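Local coordinates for protein (sliding clamp) (PDB 1B77), which forms a three-subunit ring that probably encircles DNA as the sliding clamp of the phage replisome and binds a peptide of the DNA polymerase, at residues S19-S24 / Y55-F60; T37-A42 / K105-P110; S65-D70 / I83-S88; D144-I149 / S166-D171; F180-A185 / I218-D223. All coordinates share one frame; numbering follows the deposited sequence.

Interaction 1: S19-S24 / Y55-F60; sequences SGILLS and YDLNSF
Ser19 O accepts the backbone N-H of Leu57 at 2.8 Å where the turn ahead of strand 21-23 meets the first turn of helix 57-64, and the touching parts, Ser19 to Ile21 and Tyr55 to Asn58, run 116° apart. Gly20 lies closest to Tyr55, with Gly20 CA 3.5 Å from Tyr55 O. The carbonyl oxygen of Ser19 also takes a proton from a water, which donates a second one to Asp56 OD1 and accepts the N-H of Asn58.

Asp56 is the N-cap of the helix: its OD1 receives Ser59 N at 3.2 Å, from above the carboxylate plane and 60° out of it, while Ser59 OG gives a weak bond to OD2. On the apolar side, Leu57 CG stands anti to its backbone N (chi1 176°), which directs it toward Ile21. Ile21 CG2 rests 3.7 Å from Leu57 CD2, the two side chains crossing obliquely. Helix 5-15 closes over the pair through Phe14 against Ile21 and Ala15 against Leu57.

The first N-H groups of the helix are thus shared out between a carbonyl from another part of the chain, a water and the capping carboxylate. The positive end of the helix dipole would favour a charged Asp56 and may polarise the carbonyl of Ser19.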
# COMPACT_ATOMS: atom_id res chain seq x y z
N SER A 19 -8.18 12.34 18.11
CA SER A 19 -8.20 10.88 18.20
C SER A 19 -9.19 10.35 19.24
O SER A 19 -9.54 9.16 19.22
CB SER A 19 -6.79 10.36 18.51
OG SER A 19 -6.28 10.97 19.69
N GLY A 20 -9.65 11.21 20.13
CA GLY A 20 -10.60 10.78 21.14
C GLY A 20 -11.89 11.57 21.04
O GLY A 20 -11.96 12.55 20.30
N ILE A 21 -12.91 11.15 21.77
CA ILE A 21 -14.17 11.89 21.72
C ILE A 21 -15.10 11.58 22.89
O ILE A 21 -14.97 10.56 23.57
CB ILE A 21 -14.93 11.58 20.40
CG1 ILE A 21 -16.08 12.57 20.21
CG2 ILE A 21 -15.46 10.16 20.43
CD1 ILE A 21 -16.70 12.48 18.84
N LEU A 22 -16.02 12.50 23.16
CA LEU A 22 -16.99 12.27 24.20
C LEU A 22 -18.34 12.19 23.49
O LEU A 22 -18.75 13.14 22.83
CB LEU A 22 -17.01 13.42 25.22
CG LEU A 22 -18.14 13.34 26.27
CD1 LEU A 22 -17.96 12.08 27.13
CD2 LEU A 22 -18.14 14.59 27.14
N LEU A 23 -19.00 11.04 23.59
CA LEU A 23 -20.31 10.88 22.97
C LEU A 23 -21.35 11.16 24.06
O LEU A 23 -21.22 10.68 25.18
CB LEU A 23 -20.50 9.46 22.44
CG LEU A 23 -19.56 9.00 21.32
CD1 LEU A 23 -19.80 7.53 21.05
CD2 LEU A 23 -19.80 9.84 20.07
N SER A 24 -22.36 11.95 23.71
CA SER A 24 -23.43 12.32 24.64
C SER A 24 -24.78 11.87 24.08
O SER A 24 -25.00 11.88 22.87
CB SER A 24 -23.47 13.84 24.86
OG SER A 24 -22.25 14.31 25.42
N TYR A 55 -11.02 7.07 24.11
CA TYR A 55 -9.64 7.54 23.99
C TYR A 55 -9.12 7.37 22.56
O TYR A 55 -8.41 8.23 22.05
CB TYR A 55 -8.74 6.75 24.94
CG TYR A 55 -7.32 7.27 25.05
CD1 TYR A 55 -7.05 8.46 25.71
CD2 TYR A 55 -6.25 6.57 24.49
CE1 TYR A 55 -5.74 8.95 25.81
CE2 TYR A 55 -4.94 7.05 24.58
CZ TYR A 55 -4.69 8.24 25.24
OH TYR A 55 -3.40 8.70 25.36
N ASP A 56 -9.46 6.24 21.93
CA ASP A 56 -9.02 5.94 20.58
C ASP A 56 -10.21 5.63 19.68
O ASP A 56 -10.49 4.47 19.37
CB ASP A 56 -8.08 4.73 20.59
CG ASP A 56 -7.34 4.53 19.27
OD1 ASP A 56 -7.80 5.04 18.22
OD2 ASP A 56 -6.30 3.84 19.29
N LEU A 57 -10.91 6.69 19.27
CA LEU A 57 -12.09 6.57 18.44
C LEU A 57 -11.86 5.80 17.15
O LEU A 57 -12.70 4.99 16.75
CB LEU A 57 -12.62 7.97 18.11
CG LEU A 57 -13.81 8.05 17.15
CD1 LEU A 57 -14.94 7.19 17.67
CD2 LEU A 57 -14.24 9.50 16.99
N ASN A 58 -10.74 6.05 16.48
CA ASN A 58 -10.50 5.36 15.23
C ASN A 58 -10.44 3.85 15.34
O ASN A 58 -11.04 3.15 14.51
CB ASN A 58 -9.22 5.85 14.57
CG ASN A 58 -9.21 5.58 13.08
OD1 ASN A 58 -10.05 6.13 12.35
ND2 ASN A 58 -8.30 4.71 12.63
N SER A 59 -9.72 3.34 16.34
CA SER A 59 -9.61 1.89 16.54
C SER A 59 -10.95 1.30 16.95
O SER A 59 -11.25 0.15 16.63
CB SER A 59 -8.54 1.57 17.59
OG SER A 59 -7.27 2.03 17.19
N PHE A 60 -11.74 2.07 17.67
CA PHE A 60 -13.07 1.64 18.09
C PHE A 60 -13.91 1.43 16.82
O PHE A 60 -14.50 0.36 16.62
CB PHE A 60 -13.72 2.72 18.96
CG PHE A 60 -15.17 2.45 19.28
CD1 PHE A 60 -15.53 1.43 20.15
CD2 PHE A 60 -16.17 3.24 18.73
CE1 PHE A 60 -16.87 1.19 20.47
CE2 PHE A 60 -17.51 3.01 19.04
CZ PHE A 60 -17.86 1.98 19.91
O HOH W 1 -8.49 7.57 17.09

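Interaction 2: T37-A42 / K105-P110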
# COMPACT_ATOMS: atom_id res chain seq x y z
N THR A 37 -7.85 24.52 17.21
CA THR A 37 -7.98 25.14 15.89
C THR A 37 -9.18 24.68 15.06
O THR A 37 -9.76 25.47 14.31
CB THR A 37 -6.73 24.89 15.05
OG1 THR A 37 -6.59 23.48 14.81
CG2 THR A 37 -5.51 25.40 15.78
N THR A 38 -9.56 23.41 15.18
CA THR A 38 -10.67 22.88 14.40
C THR A 38 -11.82 22.28 15.21
O THR A 38 -11.61 21.48 16.11
CB THR A 38 -10.16 21.81 13.40
OG1 THR A 38 -9.29 22.42 12.44
CG2 THR A 38 -11.32 21.16 12.65
N TYR A 39 -13.05 22.68 14.87
CA TYR A 39 -14.25 22.18 15.53
C TYR A 39 -15.16 21.50 14.50
O TYR A 39 -15.23 21.94 13.35
CB TYR A 39 -15.02 23.34 16.18
CG TYR A 39 -16.42 22.99 16.69
CD1 TYR A 39 -16.62 22.45 17.96
CD2 TYR A 39 -17.55 23.22 15.89
CE1 TYR A 39 -17.91 22.16 18.43
CE2 TYR A 39 -18.84 22.94 16.35
CZ TYR A 39 -19.01 22.41 17.62
OH TYR A 39 -20.28 22.13 18.08
N ALA A 40 -15.86 20.45 14.91
CA ALA A 40 -16.77 19.75 14.02
C ALA A 40 -18.01 19.28 14.76
O ALA A 40 -17.95 18.91 15.94
CB ALA A 40 -16.08 18.56 13.36
N GLU A 41 -19.15 19.30 14.07
CA GLU A 41 -20.41 18.87 14.65
C GLU A 41 -21.33 18.36 13.56
O GLU A 41 -21.22 18.74 12.39
CB GLU A 41 -21.09 20.02 15.39
CG GLU A 41 -21.46 21.21 14.50
CD GLU A 41 -22.42 22.17 15.19
OE1 GLU A 41 -22.17 22.55 16.35
OE2 GLU A 41 -23.42 22.56 14.56
N ALA A 42 -22.26 17.50 13.95
CA ALA A 42 -23.20 16.95 13.00
C ALA A 42 -24.38 16.27 13.65
O ALA A 42 -24.27 15.71 14.75
CB ALA A 42 -22.47 15.94 12.10
N LYS A 105 -19.71 22.38 25.21
CA LYS A 105 -20.94 22.87 24.63
C LYS A 105 -20.69 23.20 23.16
O LYS A 105 -19.59 23.61 22.79
CB LYS A 105 -21.41 24.14 25.37
CG LYS A 105 -20.45 25.32 25.26
CD LYS A 105 -20.79 26.43 26.27
CE LYS A 105 -20.48 25.99 27.70
NZ LYS A 105 -20.70 27.09 28.70
N PRO A 106 -21.69 23.01 22.30
CA PRO A 106 -21.52 23.31 20.87
C PRO A 106 -21.14 24.76 20.60
O PRO A 106 -21.37 25.63 21.43
CB PRO A 106 -22.89 22.96 20.29
CG PRO A 106 -23.82 23.21 21.45
CD PRO A 106 -23.07 22.58 22.58
N ILE A 107 -20.54 25.00 19.44
CA ILE A 107 -20.14 26.35 19.08
C ILE A 107 -21.28 27.09 18.41
O ILE A 107 -21.94 26.55 17.51
CB ILE A 107 -18.93 26.33 18.13
CG1 ILE A 107 -17.71 25.74 18.84
CG2 ILE A 107 -18.62 27.75 17.65
CD1 ILE A 107 -17.23 26.56 20.03
N GLN A 108 -21.52 28.31 18.85
CA GLN A 108 -22.56 29.14 18.26
C GLN A 108 -21.79 30.16 17.43
O GLN A 108 -21.27 31.13 17.97
CB GLN A 108 -23.40 29.81 19.35
CG GLN A 108 -24.89 29.49 19.28
CD GLN A 108 -25.18 27.99 19.27
OE1 GLN A 108 -24.77 27.26 20.17
NE2 GLN A 108 -25.89 27.53 18.24
N PHE A 109 -21.71 29.91 16.13
CA PHE A 109 -20.97 30.78 15.22
C PHE A 109 -21.63 32.14 15.00
O PHE A 109 -22.82 32.23 14.74
CB PHE A 109 -20.79 30.09 13.87
CG PHE A 109 -19.74 30.71 12.99
CD1 PHE A 109 -18.38 30.51 13.24
CD2 PHE A 109 -20.10 31.53 11.92
CE1 PHE A 109 -17.41 31.10 12.44
CE2 PHE A 109 -19.13 32.12 11.12
CZ PHE A 109 -17.79 31.91 11.37
N PRO A 110 -20.85 33.22 15.12
CA PRO A 110 -21.40 34.57 14.92
C PRO A 110 -21.94 34.82 13.52
O PRO A 110 -21.72 34.02 12.61
CB PRO A 110 -20.20 35.47 15.25
CG PRO A 110 -19.02 34.61 14.90
CD PRO A 110 -19.42 33.29 15.49
O HOH W 2 -24.06 24.68 16.54
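Tyr39 lays one face of its ring against Ile107, whose CG1 sits 3.5 Å from the ring centroid and only 8° off the normal, a CH-pi contact over the centre. The ring belongs to strand 38-44 of the six-stranded antiparallel sheet that draws strands from both halves of the chain, and its partner to the long connection between strands 88-92 and 114-118, so the contact pins that connection to the sheet of the clamp fold. Ile107 CG1 lies anti to its own carbonyl carbon (chi1 -64°), which carries it over the ring, and the two side chains overlap while running in opposite senses. Met30 of the neighbouring strand 28-32 packs against both Tyr39 and Pro106.

The phenol oxygen works in both directions. It accepts Ile107 N at 3.2 Å and donates to Glu41 OE1, two residues along the same strand, at 2.6 Å. Pro106 CA and CB flank the hydroxyl too, with CB 3.5 Å from Tyr39 OH. The short bond to a carboxylate should polarise the phenol, although Ile107 N-H offsets some of the charge drawn onto its oxygen. In this bond Glu41 OE1 lies in the plane of the Tyr39 ring, at its edge, and uses its anti lone pair.

Interaction 3: S65-D70 / I83-S88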
# COMPACT_ATOMS: atom_id res chain seq x y z
N SER A 65 -16.29 -2.60 12.31
CA SER A 65 -16.33 -3.14 10.96
C SER A 65 -16.23 -4.67 10.98
O SER A 65 -16.55 -5.31 9.98
CB SER A 65 -15.17 -2.57 10.13
OG SER A 65 -13.94 -3.15 10.50
N LEU A 66 -15.81 -5.23 12.11
CA LEU A 66 -15.65 -6.68 12.25
C LEU A 66 -16.86 -7.42 12.81
O LEU A 66 -16.83 -8.64 12.92
CB LEU A 66 -14.43 -6.99 13.13
CG LEU A 66 -13.08 -6.46 12.63
CD1 LEU A 66 -11.99 -6.80 13.63
CD2 LEU A 66 -12.77 -7.06 11.26
N VAL A 67 -17.92 -6.69 13.16
CA VAL A 67 -19.13 -7.32 13.70
C VAL A 67 -20.36 -6.99 12.86
O VAL A 67 -20.30 -6.18 11.94
CB VAL A 67 -19.38 -6.87 15.16
CG1 VAL A 67 -18.25 -7.34 16.05
CG2 VAL A 67 -19.52 -5.35 15.23
N SER A 68 -21.49 -7.63 13.18
CA SER A 68 -22.73 -7.39 12.45
C SER A 68 -23.08 -5.91 12.45
O SER A 68 -22.98 -5.24 13.49
CB SER A 68 -23.88 -8.17 13.09
OG SER A 68 -23.58 -9.55 13.18
N ASP A 69 -23.49 -5.41 11.29
CA ASP A 69 -23.85 -4.00 11.14
C ASP A 69 -24.89 -3.53 12.16
O ASP A 69 -25.01 -2.34 12.43
CB ASP A 69 -24.36 -3.73 9.73
CG ASP A 69 -23.38 -4.16 8.65
OD1 ASP A 69 -22.19 -3.77 8.74
OD2 ASP A 69 -23.79 -4.88 7.72
N ASP A 70 -25.66 -4.46 12.72
CA ASP A 70 -26.68 -4.10 13.69
C ASP A 70 -26.26 -4.45 15.11
O ASP A 70 -27.10 -4.56 16.01
CB ASP A 70 -28.01 -4.78 13.35
CG ASP A 70 -28.01 -6.26 13.67
OD1 ASP A 70 -27.11 -6.98 13.19
OD2 ASP A 70 -28.93 -6.70 14.41
N ILE A 83 -20.08 -4.60 23.02
CA ILE A 83 -20.56 -4.68 21.65
C ILE A 83 -21.10 -6.09 21.44
O ILE A 83 -20.34 -7.05 21.32
CB ILE A 83 -19.43 -4.41 20.64
CG1 ILE A 83 -18.76 -3.07 20.97
CG2 ILE A 83 -19.98 -4.41 19.23
CD1 ILE A 83 -17.46 -2.83 20.23
N ALA A 84 -22.43 -6.20 21.41
CA ALA A 84 -23.10 -7.48 21.26
C ALA A 84 -23.32 -7.90 19.81
O ALA A 84 -24.07 -7.26 19.08
CB ALA A 84 -24.44 -7.46 22.00
N ASP A 85 -22.66 -8.99 19.42
CA ASP A 85 -22.78 -9.52 18.06
C ASP A 85 -23.54 -10.86 18.12
O ASP A 85 -23.89 -11.32 19.20
CB ASP A 85 -21.38 -9.71 17.45
CG ASP A 85 -21.42 -9.91 15.95
OD1 ASP A 85 -22.45 -9.60 15.32
OD2 ASP A 85 -20.39 -10.36 15.40
N THR A 86 -23.81 -11.47 16.96
CA THR A 86 -24.56 -12.72 16.92
C THR A 86 -24.10 -13.80 17.92
O THR A 86 -24.84 -14.16 18.82
CB THR A 86 -24.55 -13.33 15.50
OG1 THR A 86 -24.94 -12.32 14.56
CG2 THR A 86 -25.53 -14.50 15.41
N ARG A 87 -22.87 -14.30 17.76
CA ARG A 87 -22.36 -15.33 18.67
C ARG A 87 -21.16 -14.86 19.49
O ARG A 87 -20.53 -15.67 20.17
CB ARG A 87 -21.90 -16.58 17.91
CG ARG A 87 -22.75 -17.01 16.75
CD ARG A 87 -22.03 -16.68 15.46
NE ARG A 87 -22.48 -17.50 14.34
CZ ARG A 87 -22.06 -17.35 13.09
NH1 ARG A 87 -21.17 -16.41 12.80
NH2 ARG A 87 -22.52 -18.15 12.12
N SER A 88 -20.84 -13.58 19.43
CA SER A 88 -19.69 -13.09 20.17
C SER A 88 -19.95 -11.74 20.80
O SER A 88 -20.98 -11.11 20.56
CB SER A 88 -18.49 -12.99 19.23
OG SER A 88 -18.80 -12.19 18.11
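Hydrogen bonds from Ser68 converge on the carboxylate of Asp85, placed between the two segments by a chi1 of -165° that sets CG anti to the backbone N. Ser68 N reaches Asp85 OD1 at 3.1 Å, from above the carboxylate plane and 52° out of it. Ser68 OG also donates to OD1; the modelled separation of 2.4 Å is very short, and its exact value is doubtful. Thr86 N adds a weak bond to the same oxygen from within segment 83-88.

Van der Waals contact comes from Val67, on the same face of the carboxylate as Ser68 N: its CB is 3.6 Å from Asp85 OD2. The apolar pair is Val67 CG2 with Ile83 CG2, 4.1 Å apart, these two side chains crossing at about a right angle. Ile83 also packs on Phe60, Ile63 and Leu64 of helix 57-64.

Across the subunit interface, Gln125 of the second subunit gives its NE2 to Asp85 OD2 and to Leu66 O, and Ser88 joins a strand of that chain so that the sheet extends across this boundary.

Asp85 therefore divides its work: OD1 gathers donors from its own chain while OD2 faces a neutral amide of the neighbour. This set of donors would favour the charged carboxylate and couples the turn after helix 57-64 to the ring interface.

Interaction 4: D144-I149 / S166-D171; sequences DGKIVI and SLTLTD
Thr168 pushes its CG2 methyl against the aliphatic stem of Lys146, only 3.4 Å from CD, tighter than usual for two carbons. The lysine runs extended past this methyl and bends at its last torsion (chi4 -62°), which turns NZ to Asp171 OD1 in a 2.6 Å salt bridge met nearly along the C-O axis, the two side chains running alongside each other in the same sense.

Another protrusion is Leu169, whose CD1 lies against both CG1 and CD1 of Ile149, 3.7 Å from each; the same methyl approaches Ile147 CG2 more loosely. Ile147 in turn lies alongside Thr170, its CG1 beside OG1, and that hydroxyl is bonded to Thr116. Ile140 of strand 137-143 backs both isoleucines, and strand 114-118 covers Leu167 and Leu169.

The backbones run antiparallel, their axes 4.6 Å apart. Ile149 and Leu167 exchange two bonds as a hydrogen-bonded pair, with Ile149 N to Leu167 O at 2.8 Å. Farther on, Ile147 N binds Thr170 O at 2.8 Å and Ile147 O takes Leu169 N, so that Leu169 and Thr170 together stand opposite the single Ile147, a beta bulge between the Val148-Thr168 and Lys146-Asp171 pairs. Strand 165-171 is the outer strand of its sheet within the chain. Through Ser166 and Leu167 it pairs with a strand of the third subunit and carries the antiparallel sheet across the subunit interface, as in DNA sliding clamps.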
# COMPACT_ATOMS: atom_id res chain seq x y z
N ASP A 144 -10.86 41.30 -7.85
CA ASP A 144 -11.53 41.55 -9.13
C ASP A 144 -13.00 41.14 -9.18
O ASP A 144 -13.45 40.54 -10.16
CB ASP A 144 -10.76 40.85 -10.25
CG ASP A 144 -9.39 41.47 -10.49
OD1 ASP A 144 -9.33 42.63 -10.96
OD2 ASP A 144 -8.37 40.81 -10.20
N GLY A 145 -13.75 41.50 -8.14
CA GLY A 145 -15.16 41.17 -8.10
C GLY A 145 -15.47 39.72 -7.79
O GLY A 145 -16.58 39.24 -8.03
N LYS A 146 -14.48 39.00 -7.26
CA LYS A 146 -14.65 37.60 -6.92
C LYS A 146 -13.96 37.25 -5.61
O LYS A 146 -13.09 37.99 -5.13
CB LYS A 146 -14.08 36.72 -8.03
CG LYS A 146 -14.79 36.88 -9.35
CD LYS A 146 -14.22 35.94 -10.39
CE LYS A 146 -15.14 35.85 -11.60
NZ LYS A 146 -16.47 35.31 -11.22
N ILE A 147 -14.38 36.15 -5.00
CA ILE A 147 -13.75 35.69 -3.77
C ILE A 147 -12.80 34.64 -4.27
O ILE A 147 -13.19 33.78 -5.07
CB ILE A 147 -14.76 35.04 -2.80
CG1 ILE A 147 -15.83 36.05 -2.38
CG2 ILE A 147 -14.04 34.52 -1.54
CD1 ILE A 147 -15.28 37.21 -1.60
N VAL A 148 -11.54 34.71 -3.85
CA VAL A 148 -10.56 33.74 -4.30
C VAL A 148 -9.77 33.12 -3.16
O VAL A 148 -9.63 33.72 -2.09
CB VAL A 148 -9.57 34.36 -5.30
CG1 VAL A 148 -10.33 34.92 -6.49
CG2 VAL A 148 -8.76 35.45 -4.62
N ILE A 149 -9.27 31.92 -3.40
CA ILE A 149 -8.44 31.20 -2.44
C ILE A 149 -7.05 31.07 -3.03
O ILE A 149 -6.88 30.45 -4.08
CB ILE A 149 -8.97 29.77 -2.17
CG1 ILE A 149 -10.31 29.83 -1.44
CG2 ILE A 149 -7.95 28.98 -1.37
CD1 ILE A 149 -10.85 28.47 -1.01
N SER A 166 -4.24 28.97 -7.10
CA SER A 166 -5.33 29.93 -6.99
C SER A 166 -6.64 29.34 -7.49
O SER A 166 -6.71 28.81 -8.59
CB SER A 166 -4.99 31.19 -7.76
OG SER A 166 -5.99 32.17 -7.56
N LEU A 167 -7.68 29.46 -6.67
CA LEU A 167 -9.00 28.94 -7.01
C LEU A 167 -10.06 30.03 -6.84
O LEU A 167 -10.17 30.64 -5.78
CB LEU A 167 -9.33 27.75 -6.11
CG LEU A 167 -10.78 27.25 -6.04
CD1 LEU A 167 -11.23 26.74 -7.40
CD2 LEU A 167 -10.88 26.14 -5.00
N THR A 168 -10.84 30.25 -7.89
CA THR A 168 -11.91 31.25 -7.88
C THR A 168 -13.19 30.60 -7.36
O THR A 168 -13.58 29.52 -7.80
CB THR A 168 -12.16 31.80 -9.30
OG1 THR A 168 -10.95 32.36 -9.81
CG2 THR A 168 -13.23 32.87 -9.28
N LEU A 169 -13.87 31.27 -6.43
CA LEU A 169 -15.10 30.72 -5.88
C LEU A 169 -16.36 31.37 -6.44
O LEU A 169 -16.91 30.92 -7.45
CB LEU A 169 -15.07 30.82 -4.35
CG LEU A 169 -13.84 30.13 -3.74
CD1 LEU A 169 -13.86 30.27 -2.23
CD2 LEU A 169 -13.82 28.66 -4.15
N THR A 170 -16.82 32.43 -5.78
CA THR A 170 -18.03 33.14 -6.19
C THR A 170 -17.78 34.63 -6.46
O THR A 170 -16.68 35.14 -6.22
CB THR A 170 -19.11 33.04 -5.11
OG1 THR A 170 -18.61 33.60 -3.89
CG2 THR A 170 -19.50 31.59 -4.88
N ASP A 171 -18.82 35.31 -6.95
CA ASP A 171 -18.73 36.73 -7.25
C ASP A 171 -18.88 37.52 -5.97
O ASP A 171 -19.63 37.13 -5.08
CB ASP A 171 -19.82 37.16 -8.24
CG ASP A 171 -19.78 36.38 -9.55
OD1 ASP A 171 -18.69 36.19 -10.11
OD2 ASP A 171 -20.86 35.96 -10.01

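Interaction 5: F180-A185 / I218-D223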
# COMPACT_ATOMS: atom_id res chain seq x y z
N PHE A 180 -8.35 36.55 4.70
CA PHE A 180 -8.41 35.59 5.79
C PHE A 180 -7.45 34.44 5.55
O PHE A 180 -7.52 33.75 4.54
CB PHE A 180 -9.84 35.05 5.95
CG PHE A 180 -10.87 36.10 6.26
CD1 PHE A 180 -10.95 36.67 7.53
CD2 PHE A 180 -11.77 36.53 5.28
CE1 PHE A 180 -11.91 37.65 7.82
CE2 PHE A 180 -12.73 37.50 5.57
CZ PHE A 180 -12.80 38.06 6.84
N VAL A 181 -6.54 34.24 6.51
CA VAL A 181 -5.53 33.20 6.41
C VAL A 181 -5.86 31.94 7.21
O VAL A 181 -6.20 32.01 8.40
CB VAL A 181 -4.17 33.74 6.90
CG1 VAL A 181 -3.09 32.68 6.73
CG2 VAL A 181 -3.82 35.00 6.14
N ILE A 182 -5.75 30.79 6.55
CA ILE A 182 -6.04 29.51 7.20
C ILE A 182 -4.88 28.52 7.10
O ILE A 182 -4.30 28.33 6.04
CB ILE A 182 -7.30 28.86 6.58
CG1 ILE A 182 -8.54 29.68 6.94
CG2 ILE A 182 -7.46 27.42 7.07
CD1 ILE A 182 -9.82 29.19 6.29
N ASN A 183 -4.55 27.90 8.23
CA ASN A 183 -3.48 26.91 8.26
C ASN A 183 -4.07 25.65 7.62
O ASN A 183 -5.00 25.06 8.14
CB ASN A 183 -3.06 26.63 9.71
CG ASN A 183 -2.09 25.45 9.83
OD1 ASN A 183 -1.33 25.15 8.90
ND2 ASN A 183 -2.09 24.80 10.99
N MET A 184 -3.52 25.26 6.48
CA MET A 184 -4.03 24.11 5.77
C MET A 184 -4.12 22.84 6.60
O MET A 184 -4.90 21.94 6.30
CB MET A 184 -3.19 23.82 4.52
CG MET A 184 -3.93 22.98 3.51
SD MET A 184 -4.98 23.94 2.36
CE MET A 184 -6.05 24.79 3.44
N ALA A 185 -3.33 22.77 7.67
CA ALA A 185 -3.34 21.59 8.52
C ALA A 185 -4.65 21.44 9.28
O ALA A 185 -4.92 20.38 9.85
CB ALA A 185 -2.18 21.64 9.49
N ILE A 218 -13.26 26.66 11.84
CA ILE A 218 -11.82 26.71 11.90
C ILE A 218 -11.31 28.10 12.24
O ILE A 218 -11.71 29.09 11.63
CB ILE A 218 -11.22 26.27 10.55
CG1 ILE A 218 -11.68 24.84 10.22
CG2 ILE A 218 -9.70 26.33 10.61
CD1 ILE A 218 -11.47 24.44 8.78
N ALA A 219 -10.42 28.15 13.23
CA ALA A 219 -9.83 29.41 13.65
C ALA A 219 -8.89 29.89 12.56
O ALA A 219 -8.26 29.08 11.88
CB ALA A 219 -9.06 29.21 14.95
N MET A 220 -8.81 31.19 12.36
CA MET A 220 -7.93 31.74 11.34
C MET A 220 -6.68 32.35 11.96
O MET A 220 -6.64 32.64 13.15
CB MET A 220 -8.68 32.76 10.48
CG MET A 220 -9.83 32.14 9.69
SD MET A 220 -10.72 33.34 8.68
CE MET A 220 -11.34 32.30 7.43
N GLU A 221 -5.65 32.53 11.13
CA GLU A 221 -4.37 33.06 11.58
C GLU A 221 -4.33 34.53 11.98
O GLU A 221 -5.17 35.33 11.57
CB GLU A 221 -3.31 32.80 10.52
CG GLU A 221 -3.21 31.33 10.15
CD GLU A 221 -3.08 30.45 11.38
OE1 GLU A 221 -2.12 30.67 12.15
OE2 GLU A 221 -3.93 29.56 11.57
N ALA A 222 -3.33 34.87 12.78
CA ALA A 222 -3.13 36.23 13.27
C ALA A 222 -2.78 37.20 12.14
O ALA A 222 -3.06 38.40 12.24
CB ALA A 222 -2.05 36.26 14.34
N ASP A 223 -2.18 36.69 11.08
CA ASP A 223 -1.82 37.55 9.96
C ASP A 223 -3.00 37.84 9.04
O ASP A 223 -2.84 38.42 7.96
CB ASP A 223 -0.65 36.94 9.17
CG ASP A 223 -0.82 35.46 8.93
OD1 ASP A 223 -1.05 34.71 9.92
OD2 ASP A 223 -0.70 35.03 7.77
O HOH W 3 -5.95 28.22 10.67
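Met220 reaches between Phe180 and Ile182, and here the contact is tight: its SD lies 3.3 Å from Phe180 CB, and its CE is 3.6 Å from Ile182 CD1. Met220 CG is anti to its carbonyl carbon (chi1 -64°) and the chain is extended beyond it, which brings the sulfur obliquely to the Phe180 ring, 4.5 Å from the centroid and 55° off the normal, in a Met-aromatic contact. Leu198 of strand 194-201 touches both residues, and Val205 and Ala207 of strand 204-210 also pack on Met220.

These residues lie where two antiparallel sheets of the clamp fold meet. Strand 178-183 belongs to the five-stranded sheet, whereas strand 215-219 comes from the six-stranded one and leads out of it into residues 220-223. One backbone hydrogen bond joins the two segments, Glu221 N to Val181 O at 2.8 Å, nearly straight at 172°.

Toward Glu221 and Asp223 the packing gives way to polar groups and water. Glu221 CG lies 3.7 Å from Val181 CG1, the side chains crossing at about a right angle, and the bend at chi2 then turns CD toward Asn183. Glu221 OE2 takes a proton from a water at 2.6 Å. That water also donates to Ala219 O and accepts Asn183 N, bridging the segments where their backbones diverge. Asp223 OD2 lies against both methyls of Val181, 3.5 Å from CG1, and has a long, weak ion pair with Lys154.

Overall arrangement
From the N terminus, interaction 1 closes the first loop, joining the turn before strand 21-23 to helix 57-64. Interaction 2 crosses it: residues 37-42 lie inside that loop, while 105-110 come much later. Interaction 3 follows interaction 1 in series, nests within the loop of interaction 2 and touches interaction 1 where Phe60 packs on Ile83. Interactions 4 and 5 then close in series, sharing the five-stranded sheet, with centres about 18 Å apart. Interaction 5 returns to interaction 2 through neighbouring strands 38-44 and 215-219, linking the two halves of the chain. Interactions 3 and 4, with centres about 49 Å apart, lie at interfaces with different subunits.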